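Local coordinates for DNA polymerase III, beta subunit (Eubacterium rectale, PDB 3T0P), which probably forms a ring-shaped head-to-tail homodimer around DNA, tethering DNA polymerases and other proteins to the template and making them processive, at residues 256-261 and 336-341; 44-49 and 114-119; 133-138 and 205-210. All blocks are in the same frame, centred on the assembly; numbering follows the deposited sequence.

All three contacts are partly buried, and each uses its own strands or helices in a different domain. Contacts 1 and 2 lie on opposite sides of the chain's centre, their centres about 49 Å apart. Contact 1 joins two neighbouring strands, so backbone bonds dominate, with one apolar face and one charged, partly exposed face. In contact 2 an irregular loop covers a strand: a buried selenomethionine packs among rings, and a single side-chain amide grips the loop backbone. Contact 3 lies nearest the chain's centre, yet has the most exposed residues; there a helix meets the turn after another helix through a lysine, one backbone amide and a small apolar patch.

Contact 1 (256-261 and 336-341); sequences KVRINK and EVNLYM
Ile259 and Val337 form the tight side of this strand pair, CG2 of the isoleucine lying 3.7 Å from CG2 of the valine while Leu339 CD1 touches the same Ile259 methyl. Val257 sets its CB against Leu339 CB, and its CG2 meets the CE methyl of selenomethionine Met341. Met292 of strand 291-297 packs onto this layer, with Ile350 of the next strand and Ile309 beside it.

The strands are antiparallel neighbours in the large sheet that continues from the C-terminal into the central domain, the edge-to-edge domain arrangement of this family. Val257 with Leu339 and Ile259 with Val337 are the hydrogen-bonded pairs; Leu339 N reaches Val257 O at 2.8 Å, and Val337 N reaches Ile259 O at 3.0 Å.

The other face is polar and weakly bonded, with Lys256, Arg258 and Tyr340 partly exposed around buried Asn338. Lys256 runs extended beside Tyr340. Lys256 CG is 3.5 Å from Tyr340 CE2, and Lys256 CE 3.3 Å from Tyr340 OH. Arg258 bends at chi2 (99°), which swings CD to 3.1 Å from Asn338 OD1. Its guanidinium makes two weak bonds to strand 336-341: NH1 to Asn338 OD1, and a salt bridge from NE to Glu336 OE1 at 3.4 Å.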
loop_
_atom_site.group_PDB
_atom_site.type_symbol
_atom_site.label_atom_id
_atom_site.label_comp_id
_atom_site.label_asym_id
_atom_site.label_seq_id
_atom_site.Cartn_x
_atom_site.Cartn_y
_atom_site.Cartn_z
ATOM N N LYS B 256 -37.575 2.376 16.600
ATOM C CA LYS B 256 -37.171 1.808 15.320
ATOM C C LYS B 256 -36.814 2.959 14.394
ATOM O O LYS B 256 -37.599 3.895 14.243
ATOM C CB LYS B 256 -38.269 0.919 14.716
ATOM C CG LYS B 256 -37.856 0.278 13.393
ATOM C CD LYS B 256 -39.028 -0.326 12.666
ATOM C CE LYS B 256 -38.625 -0.832 11.308
ATOM N NZ LYS B 256 -39.717 -1.612 10.681
ATOM N N VAL B 257 -35.627 2.905 13.795
ATOM C CA VAL B 257 -35.137 3.965 12.908
ATOM C C VAL B 257 -34.854 3.401 11.524
ATOM O O VAL B 257 -34.125 2.424 11.388
ATOM C CB VAL B 257 -33.873 4.673 13.512
ATOM C CG1 VAL B 257 -33.252 5.658 12.535
ATOM C CG2 VAL B 257 -34.216 5.370 14.826
ATOM N N ARG B 258 -35.419 4.029 10.503
ATOM C CA ARG B 258 -35.113 3.686 9.123
ATOM C C ARG B 258 -34.226 4.832 8.648
ATOM O O ARG B 258 -34.638 5.985 8.761
ATOM C CB ARG B 258 -36.409 3.512 8.287
ATOM C CG ARG B 258 -36.187 3.069 6.831
ATOM C CD ARG B 258 -36.401 1.584 6.633
ATOM N NE ARG B 258 -35.982 1.133 5.301
ATOM C CZ ARG B 258 -36.111 -0.110 4.845
ATOM N NH1 ARG B 258 -36.657 -1.050 5.606
ATOM N NH2 ARG B 258 -35.706 -0.420 3.621
ATOM N N ILE B 259 -32.986 4.523 8.188
ATOM C CA ILE B 259 -32.012 5.516 7.774
ATOM C C ILE B 259 -31.247 5.007 6.559
ATOM O O ILE B 259 -30.996 3.809 6.440
ATOM C CB ILE B 259 -31.051 5.814 8.979
ATOM C CG1 ILE B 259 -30.056 6.995 8.711
ATOM C CG2 ILE B 259 -30.313 4.537 9.490
ATOM C CD1 ILE B 259 -29.333 7.485 9.948
ATOM N N ASN B 260 -30.834 5.923 5.684
ATOM C CA ASN B 260 -30.015 5.600 4.528
ATOM C C ASN B 260 -28.630 5.131 5.042
ATOM O O ASN B 260 -27.982 5.833 5.819
ATOM C CB ASN B 260 -29.929 6.827 3.607
ATOM C CG ASN B 260 -29.031 6.607 2.415
ATOM O OD1 ASN B 260 -27.813 6.676 2.508
ATOM N ND2 ASN B 260 -29.607 6.274 1.285
ATOM N N LYS B 261 -28.212 3.931 4.636
ATOM C CA LYS B 261 -26.977 3.265 5.054
ATOM C C LYS B 261 -25.726 4.114 4.716
ATOM O O LYS B 261 -24.886 4.339 5.590
ATOM C CB LYS B 261 -26.907 1.857 4.412
ATOM C CG LYS B 261 -25.718 0.934 4.815
ATOM C CD LYS B 261 -24.344 1.255 4.138
ATOM C CE LYS B 261 -24.352 1.473 2.627
ATOM N NZ LYS B 261 -24.918 0.317 1.863
ATOM N N GLU B 336 -30.835 1.072 2.648
ATOM C CA GLU B 336 -31.373 1.525 3.926
ATOM C C GLU B 336 -31.241 0.449 4.972
ATOM O O GLU B 336 -31.144 -0.728 4.646
ATOM C CB GLU B 336 -32.833 1.958 3.783
ATOM C CG GLU B 336 -32.974 3.336 3.154
ATOM C CD GLU B 336 -34.388 3.876 3.050
ATOM O OE1 GLU B 336 -35.298 3.116 2.645
ATOM O OE2 GLU B 336 -34.579 5.074 3.361
ATOM N N VAL B 337 -31.138 0.864 6.227
ATOM C CA VAL B 337 -31.027 -0.055 7.350
ATOM C C VAL B 337 -32.068 0.306 8.401
ATOM O O VAL B 337 -32.513 1.449 8.470
ATOM C CB VAL B 337 -29.606 -0.129 7.965
ATOM C CG1 VAL B 337 -28.652 -0.936 7.078
ATOM C CG2 VAL B 337 -29.046 1.257 8.275
ATOM N N ASN B 338 -32.431 -0.681 9.219
ATOM C CA ASN B 338 -33.342 -0.553 10.340
ATOM C C ASN B 338 -32.552 -0.691 11.611
ATOM O O ASN B 338 -31.814 -1.672 11.769
ATOM C CB ASN B 338 -34.428 -1.626 10.292
ATOM C CG ASN B 338 -35.323 -1.542 9.110
ATOM O OD1 ASN B 338 -35.992 -0.541 8.893
ATOM N ND2 ASN B 338 -35.365 -2.613 8.343
ATOM N N LEU B 339 -32.637 0.321 12.484
ATOM C CA LEU B 339 -31.984 0.301 13.792
ATOM C C LEU B 339 -33.076 0.089 14.844
ATOM O O LEU B 339 -34.108 0.738 14.756
ATOM C CB LEU B 339 -31.182 1.585 14.059
ATOM C CG LEU B 339 -30.245 2.079 12.928
ATOM C CD1 LEU B 339 -29.716 3.467 13.241
ATOM C CD2 LEU B 339 -29.093 1.119 12.661
ATOM N N TYR B 340 -32.889 -0.858 15.779
ATOM C CA TYR B 340 -33.856 -1.162 16.831
ATOM C C TYR B 340 -33.222 -0.919 18.169
ATOM O O TYR B 340 -32.133 -1.438 18.441
ATOM C CB TYR B 340 -34.352 -2.634 16.744
ATOM C CG TYR B 340 -35.081 -2.953 15.461
ATOM C CD1 TYR B 340 -34.388 -3.364 14.327
ATOM C CD2 TYR B 340 -36.449 -2.763 15.355
ATOM C CE1 TYR B 340 -35.051 -3.639 13.136
ATOM C CE2 TYR B 340 -37.126 -3.036 14.173
ATOM C CZ TYR B 340 -36.425 -3.481 13.066
ATOM O OH TYR B 340 -37.105 -3.749 11.906
HETATM N N MSE B 341 -33.904 -0.148 19.025
HETATM C CA MSE B 341 -33.367 0.171 20.348
HETATM C C MSE B 341 -34.407 0.024 21.399
HETATM O O MSE B 341 -35.579 0.245 21.117
HETATM C CB MSE B 341 -32.840 1.630 20.377
HETATM C CG MSE B 341 -31.436 1.774 19.873
HETATM SE SE MSE B 341 -31.205 3.294 18.676
HETATM C CE MSE B 341 -32.605 2.780 17.300
#

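Contact 2 (44-49 and 114-119); sequences KLMAND and DDFSYI. With ACT (acetate ion), chain S.
Met46 and Phe116 both hold CG anti to the backbone N (chi1 -165° and -166°), and the selenomethionine and the ring converge in a Met-aromatic contact. SE lies at the edge of the Phe116 ring, 3.7 Å from CE2. The chain then bends at the selenium and delivers CE to Tyr118 CD2, also at 3.7 Å; the two side chains lie crosswise, with SE oblique to the tyrosine ring in a second Met-aromatic contact. Ile119 closes the group by laying CD1 on Met46 CG.

The loop 114-119 thus covers strand 43-48 of the sheet shared by the N-terminal and central domains. Phe116 reaches the strand's backbone: Ala47 CA sits at the ring edge, close to its plane, and CZ comes within 3.6 Å of Met46 O. Leu35 on the adjoining strand packs against Met46, Phe116 and Tyr118, whose OH bonds to Asp37.

Asn48 supplies the polar link. A water with weak bonds to ND2 and Tyr118 O, and an acetate, probably from the crystallisation liquor, lie beside its amide; OD1 accepts from Met50 N. ND2 donates to Ser117 O at 2.7 Å in a nearly straight bond (173°), standing above the plane of the Ser117 carbonyl.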
loop_
_atom_site.group_PDB
_atom_site.type_symbol
_atom_site.label_atom_id
_atom_site.label_comp_id
_atom_site.label_asym_id
_atom_site.label_seq_id
_atom_site.Cartn_x
_atom_site.Cartn_y
_atom_site.Cartn_z
ATOM N N LYS B 44 3.116 -32.200 -4.618
ATOM C CA LYS B 44 2.330 -31.598 -3.561
ATOM C C LYS B 44 3.156 -30.561 -2.819
ATOM O O LYS B 44 4.256 -30.878 -2.375
ATOM C CB LYS B 44 1.885 -32.726 -2.602
ATOM C CG LYS B 44 0.466 -32.661 -2.074
ATOM C CD LYS B 44 -0.044 -34.066 -1.643
ATOM C CE LYS B 44 -0.018 -34.291 -0.137
ATOM N NZ LYS B 44 -0.104 -35.735 0.273
ATOM N N LEU B 45 2.635 -29.326 -2.690
ATOM C CA LEU B 45 3.236 -28.288 -1.864
ATOM C C LEU B 45 2.474 -28.260 -0.585
ATOM O O LEU B 45 1.257 -28.389 -0.621
ATOM C CB LEU B 45 3.217 -26.906 -2.507
ATOM C CG LEU B 45 4.087 -26.676 -3.718
ATOM C CD1 LEU B 45 4.051 -25.220 -4.108
ATOM C CD2 LEU B 45 5.521 -27.141 -3.496
HETATM N N MSE B 46 3.146 -28.057 0.541
HETATM C CA MSE B 46 2.467 -28.078 1.836
HETATM C C MSE B 46 3.096 -27.112 2.827
HETATM O O MSE B 46 4.319 -27.005 2.899
HETATM C CB MSE B 46 2.534 -29.508 2.391
HETATM C CG MSE B 46 1.577 -29.787 3.533
HETATM SE SE MSE B 46 1.684 -31.690 4.171
HETATM C CE MSE B 46 1.786 -32.626 2.438
ATOM N N ALA B 47 2.250 -26.416 3.587
ATOM C CA ALA B 47 2.636 -25.570 4.707
ATOM C C ALA B 47 1.708 -25.871 5.879
ATOM O O ALA B 47 0.505 -26.093 5.686
ATOM C CB ALA B 47 2.611 -24.109 4.344
ATOM N N ASN B 48 2.288 -26.025 7.070
ATOM C CA ASN B 48 1.519 -26.351 8.262
ATOM C C ASN B 48 2.053 -25.615 9.473
ATOM O O ASN B 48 3.236 -25.733 9.773
ATOM C CB ASN B 48 1.537 -27.865 8.505
ATOM C CG ASN B 48 0.604 -28.311 9.588
ATOM O OD1 ASN B 48 -0.296 -27.584 10.007
ATOM N ND2 ASN B 48 0.798 -29.524 10.066
ATOM N N ASP B 49 1.179 -24.886 10.192
ATOM C CA ASP B 49 1.564 -24.181 11.415
ATOM C C ASP B 49 1.029 -24.906 12.667
ATOM O O ASP B 49 1.121 -24.361 13.768
ATOM C CB ASP B 49 1.098 -22.720 11.383
ATOM C CG ASP B 49 -0.403 -22.506 11.416
ATOM O OD1 ASP B 49 -1.062 -23.088 12.285
ATOM O OD2 ASP B 49 -0.907 -21.717 10.595
ATOM N N ASP B 114 11.269 -35.131 7.074
ATOM C CA ASP B 114 11.021 -35.950 8.273
ATOM C C ASP B 114 10.780 -35.087 9.539
ATOM O O ASP B 114 10.200 -35.573 10.503
ATOM C CB ASP B 114 12.191 -36.918 8.509
ATOM C CG ASP B 114 12.375 -37.946 7.412
ATOM N N ASP B 115 11.213 -33.813 9.516
ATOM C CA ASP B 115 11.042 -32.845 10.597
ATOM C C ASP B 115 9.678 -32.148 10.480
ATOM O O ASP B 115 9.156 -31.628 11.472
ATOM C CB ASP B 115 12.181 -31.813 10.542
ATOM N N PHE B 116 9.110 -32.145 9.252
ATOM C CA PHE B 116 7.829 -31.520 8.912
ATOM C C PHE B 116 6.647 -32.321 9.460
ATOM O O PHE B 116 6.563 -33.534 9.251
ATOM C CB PHE B 116 7.695 -31.361 7.375
ATOM C CG PHE B 116 6.584 -30.445 6.913
ATOM C CD1 PHE B 116 6.793 -29.074 6.798
ATOM C CD2 PHE B 116 5.332 -30.951 6.588
ATOM C CE1 PHE B 116 5.764 -28.227 6.378
ATOM C CE2 PHE B 116 4.297 -30.099 6.184
ATOM C CZ PHE B 116 4.523 -28.745 6.072
ATOM N N SER B 117 5.722 -31.628 10.135
ATOM C CA SER B 117 4.498 -32.231 10.662
ATOM C C SER B 117 3.420 -32.127 9.578
ATOM O O SER B 117 2.951 -31.031 9.258
ATOM C CB SER B 117 4.069 -31.546 11.954
ATOM O OG SER B 117 3.026 -32.286 12.559
ATOM N N TYR B 118 3.103 -33.261 8.950
ATOM C CA TYR B 118 2.139 -33.352 7.858
ATOM C C TYR B 118 0.738 -33.059 8.303
ATOM O O TYR B 118 0.397 -33.278 9.473
ATOM C CB TYR B 118 2.160 -34.756 7.259
ATOM C CG TYR B 118 3.255 -34.986 6.252
ATOM C CD1 TYR B 118 4.585 -35.115 6.655
ATOM C CD2 TYR B 118 2.959 -35.159 4.905
ATOM C CE1 TYR B 118 5.597 -35.355 5.735
ATOM C CE2 TYR B 118 3.961 -35.428 3.980
ATOM C CZ TYR B 118 5.279 -35.537 4.403
ATOM O OH TYR B 118 6.285 -35.788 3.505
ATOM N N ILE B 119 -0.093 -32.588 7.357
ATOM C CA ILE B 119 -1.498 -32.326 7.630
ATOM C C ILE B 119 -2.124 -33.676 7.986
ATOM O O ILE B 119 -1.892 -34.643 7.247
ATOM C CB ILE B 119 -2.165 -31.650 6.419
ATOM C CG1 ILE B 119 -1.601 -30.209 6.199
ATOM C CG2 ILE B 119 -3.690 -31.680 6.556
ATOM C CD1 ILE B 119 -1.862 -29.629 4.832
HETATM C C ACT S . -3.415 -29.090 10.813
HETATM O O ACT S . -2.305 -29.511 11.159
HETATM O OXT ACT S . -3.469 -28.443 9.812
HETATM C CH3 ACT S . -4.690 -29.387 11.556
HETATM O O HOH W 1 -0.338 -31.585 12.387
#

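Contact 3 (133-138 and 205-210); sequences FTLKEV and KIIPGS
Lys136 and Ile207 meet through both a hydrogen bond and apolar contact. The bond is made by the ammonium: the lysine keeps CG anti to the backbone N (chi1 -167°) and stays extended beyond it, reaching across from the helix until NZ lies 2.8 Å from Ile207 O. The donor sits nearly along the C=O axis of that carbonyl, while Pro208 O is more distant from the same nitrogen. A second hydrogen bond joins the backbones. Phe133 N, in the first turn of helix 132-140, reaches Ser210 O at 3.1 Å, approaching from well above the carbonyl plane. Gln132 OE1 takes the amide of Gly209, so consecutive residues at the start of the helix hold the turn.

Apolar contacts fill in between. The lysine chain and Ile207 run alongside each other with their ends pointing opposite ways, Lys136 CB 3.9 Å from Ile207 CG2, and Leu135 CD2 meets Ile207 CD1 at 3.6 Å, the two side chains lying crosswise.

Gly209 adopts a left-handed conformation (phi 95°), at which a side chain would jam against the preceding carbonyl O; its CA lies 4.1 Å from Lys136 CD, so the bare backbone fits beside the lysine. Its carbonyl O lies at the edge of the Phe133 ring, in the ring plane, and 3.3 Å from Phe133 CB.

The contact thereby ties helix 132-140 to the turn leaving helix 197-206, the two helices of the central domain; in this family such helices line the DNA channel. Beneath them, Leu135 and Ile207 both pack on Val215 of strand 214-220, with Phe226 and Phe228 of strand 223-228 alongside.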
loop_
_atom_site.group_PDB
_atom_site.type_symbol
_atom_site.label_atom_id
_atom_site.label_comp_id
_atom_site.label_asym_id
_atom_site.label_seq_id
_atom_site.Cartn_x
_atom_site.Cartn_y
_atom_site.Cartn_z
ATOM N N PHE B 133 -17.795 -17.160 -3.655
ATOM C CA PHE B 133 -18.353 -15.840 -3.381
ATOM C C PHE B 133 -19.051 -15.803 -2.016
ATOM O O PHE B 133 -18.755 -14.934 -1.205
ATOM C CB PHE B 133 -19.355 -15.444 -4.477
ATOM C CG PHE B 133 -20.003 -14.106 -4.218
ATOM C CD1 PHE B 133 -19.321 -12.920 -4.488
ATOM C CD2 PHE B 133 -21.282 -14.027 -3.684
ATOM C CE1 PHE B 133 -19.907 -11.681 -4.215
ATOM C CE2 PHE B 133 -21.873 -12.785 -3.425
ATOM C CZ PHE B 133 -21.190 -11.620 -3.711
ATOM N N THR B 134 -19.978 -16.742 -1.779
ATOM C CA THR B 134 -20.747 -16.813 -0.539
ATOM C C THR B 134 -19.806 -16.964 0.665
ATOM O O THR B 134 -19.985 -16.258 1.653
ATOM C CB THR B 134 -21.754 -17.939 -0.636
ATOM O OG1 THR B 134 -22.651 -17.648 -1.707
ATOM C CG2 THR B 134 -22.529 -18.152 0.641
ATOM N N LEU B 135 -18.789 -17.840 0.563
ATOM C CA LEU B 135 -17.888 -18.070 1.681
ATOM C C LEU B 135 -17.025 -16.847 1.937
ATOM O O LEU B 135 -16.830 -16.465 3.089
ATOM C CB LEU B 135 -17.008 -19.327 1.447
ATOM C CG LEU B 135 -15.965 -19.635 2.540
ATOM C CD1 LEU B 135 -16.636 -19.835 3.943
ATOM C CD2 LEU B 135 -15.106 -20.827 2.152
ATOM N N LYS B 136 -16.492 -16.249 0.885
ATOM C CA LYS B 136 -15.643 -15.072 1.020
ATOM C C LYS B 136 -16.461 -13.919 1.577
ATOM O O LYS B 136 -16.001 -13.247 2.501
ATOM C CB LYS B 136 -14.988 -14.703 -0.316
ATOM C CG LYS B 136 -13.865 -13.682 -0.187
ATOM C CD LYS B 136 -13.074 -13.537 -1.501
ATOM C CE LYS B 136 -11.914 -12.573 -1.364
ATOM N NZ LYS B 136 -10.921 -12.747 -2.463
ATOM N N GLU B 137 -17.682 -13.748 1.089
ATOM C CA GLU B 137 -18.559 -12.666 1.540
ATOM C C GLU B 137 -19.014 -12.838 2.973
ATOM O O GLU B 137 -19.049 -11.849 3.692
ATOM C CB GLU B 137 -19.787 -12.522 0.636
ATOM C CG GLU B 137 -19.522 -11.700 -0.618
ATOM C CD GLU B 137 -19.396 -10.198 -0.412
ATOM O OE1 GLU B 137 -20.444 -9.525 -0.258
ATOM O OE2 GLU B 137 -18.248 -9.692 -0.427
ATOM N N VAL B 138 -19.373 -14.055 3.401
ATOM C CA VAL B 138 -19.833 -14.245 4.769
ATOM C C VAL B 138 -18.673 -13.998 5.764
ATOM O O VAL B 138 -18.934 -13.492 6.851
ATOM C CB VAL B 138 -20.580 -15.586 5.014
ATOM C CG1 VAL B 138 -19.640 -16.785 5.168
ATOM C CG2 VAL B 138 -21.488 -15.470 6.213
ATOM N N LYS B 205 -7.750 -14.687 1.722
ATOM C CA LYS B 205 -6.635 -14.283 0.855
ATOM C C LYS B 205 -6.378 -15.264 -0.311
ATOM O O LYS B 205 -5.704 -14.881 -1.254
ATOM C CB LYS B 205 -5.348 -14.171 1.691
ATOM C CG LYS B 205 -5.361 -13.072 2.746
ATOM C CD LYS B 205 -4.064 -13.135 3.528
ATOM C CE LYS B 205 -4.038 -12.223 4.711
ATOM N NZ LYS B 205 -2.821 -12.466 5.534
ATOM N N ILE B 206 -6.844 -16.534 -0.244
ATOM C CA ILE B 206 -6.529 -17.468 -1.330
ATOM C C ILE B 206 -7.751 -17.882 -2.152
ATOM O O ILE B 206 -7.586 -18.532 -3.188
ATOM C CB ILE B 206 -5.758 -18.704 -0.838
ATOM C CG1 ILE B 206 -6.504 -19.505 0.266
ATOM C CG2 ILE B 206 -4.353 -18.301 -0.418
ATOM C CD1 ILE B 206 -5.874 -20.879 0.572
ATOM N N ILE B 207 -8.961 -17.508 -1.708
ATOM C CA ILE B 207 -10.207 -17.841 -2.387
ATOM C C ILE B 207 -10.519 -16.697 -3.358
ATOM O O ILE B 207 -10.681 -15.541 -2.940
ATOM C CB ILE B 207 -11.351 -18.169 -1.362
ATOM C CG1 ILE B 207 -11.572 -19.667 -1.279
ATOM C CG2 ILE B 207 -12.667 -17.476 -1.646
ATOM C CD1 ILE B 207 -12.272 -20.108 -0.008
ATOM N N PRO B 208 -10.555 -17.003 -4.676
ATOM C CA PRO B 208 -10.808 -15.942 -5.673
ATOM C C PRO B 208 -12.146 -15.238 -5.458
ATOM O O PRO B 208 -12.203 -14.005 -5.553
ATOM C CB PRO B 208 -10.765 -16.687 -7.008
ATOM C CG PRO B 208 -9.920 -17.894 -6.738
ATOM C CD PRO B 208 -10.305 -18.301 -5.330
ATOM N N GLY B 209 -13.178 -16.006 -5.087
ATOM C CA GLY B 209 -14.499 -15.460 -4.792
ATOM C C GLY B 209 -15.496 -15.471 -5.935
ATOM O O GLY B 209 -16.440 -14.672 -5.931
ATOM N N SER B 210 -15.331 -16.375 -6.911
ATOM C CA SER B 210 -16.306 -16.469 -7.993
ATOM C C SER B 210 -17.635 -17.053 -7.485
ATOM O O SER B 210 -17.656 -17.970 -6.653
ATOM C CB SER B 210 -15.776 -17.327 -9.136
ATOM O OG SER B 210 -16.841 -17.703 -10.005
#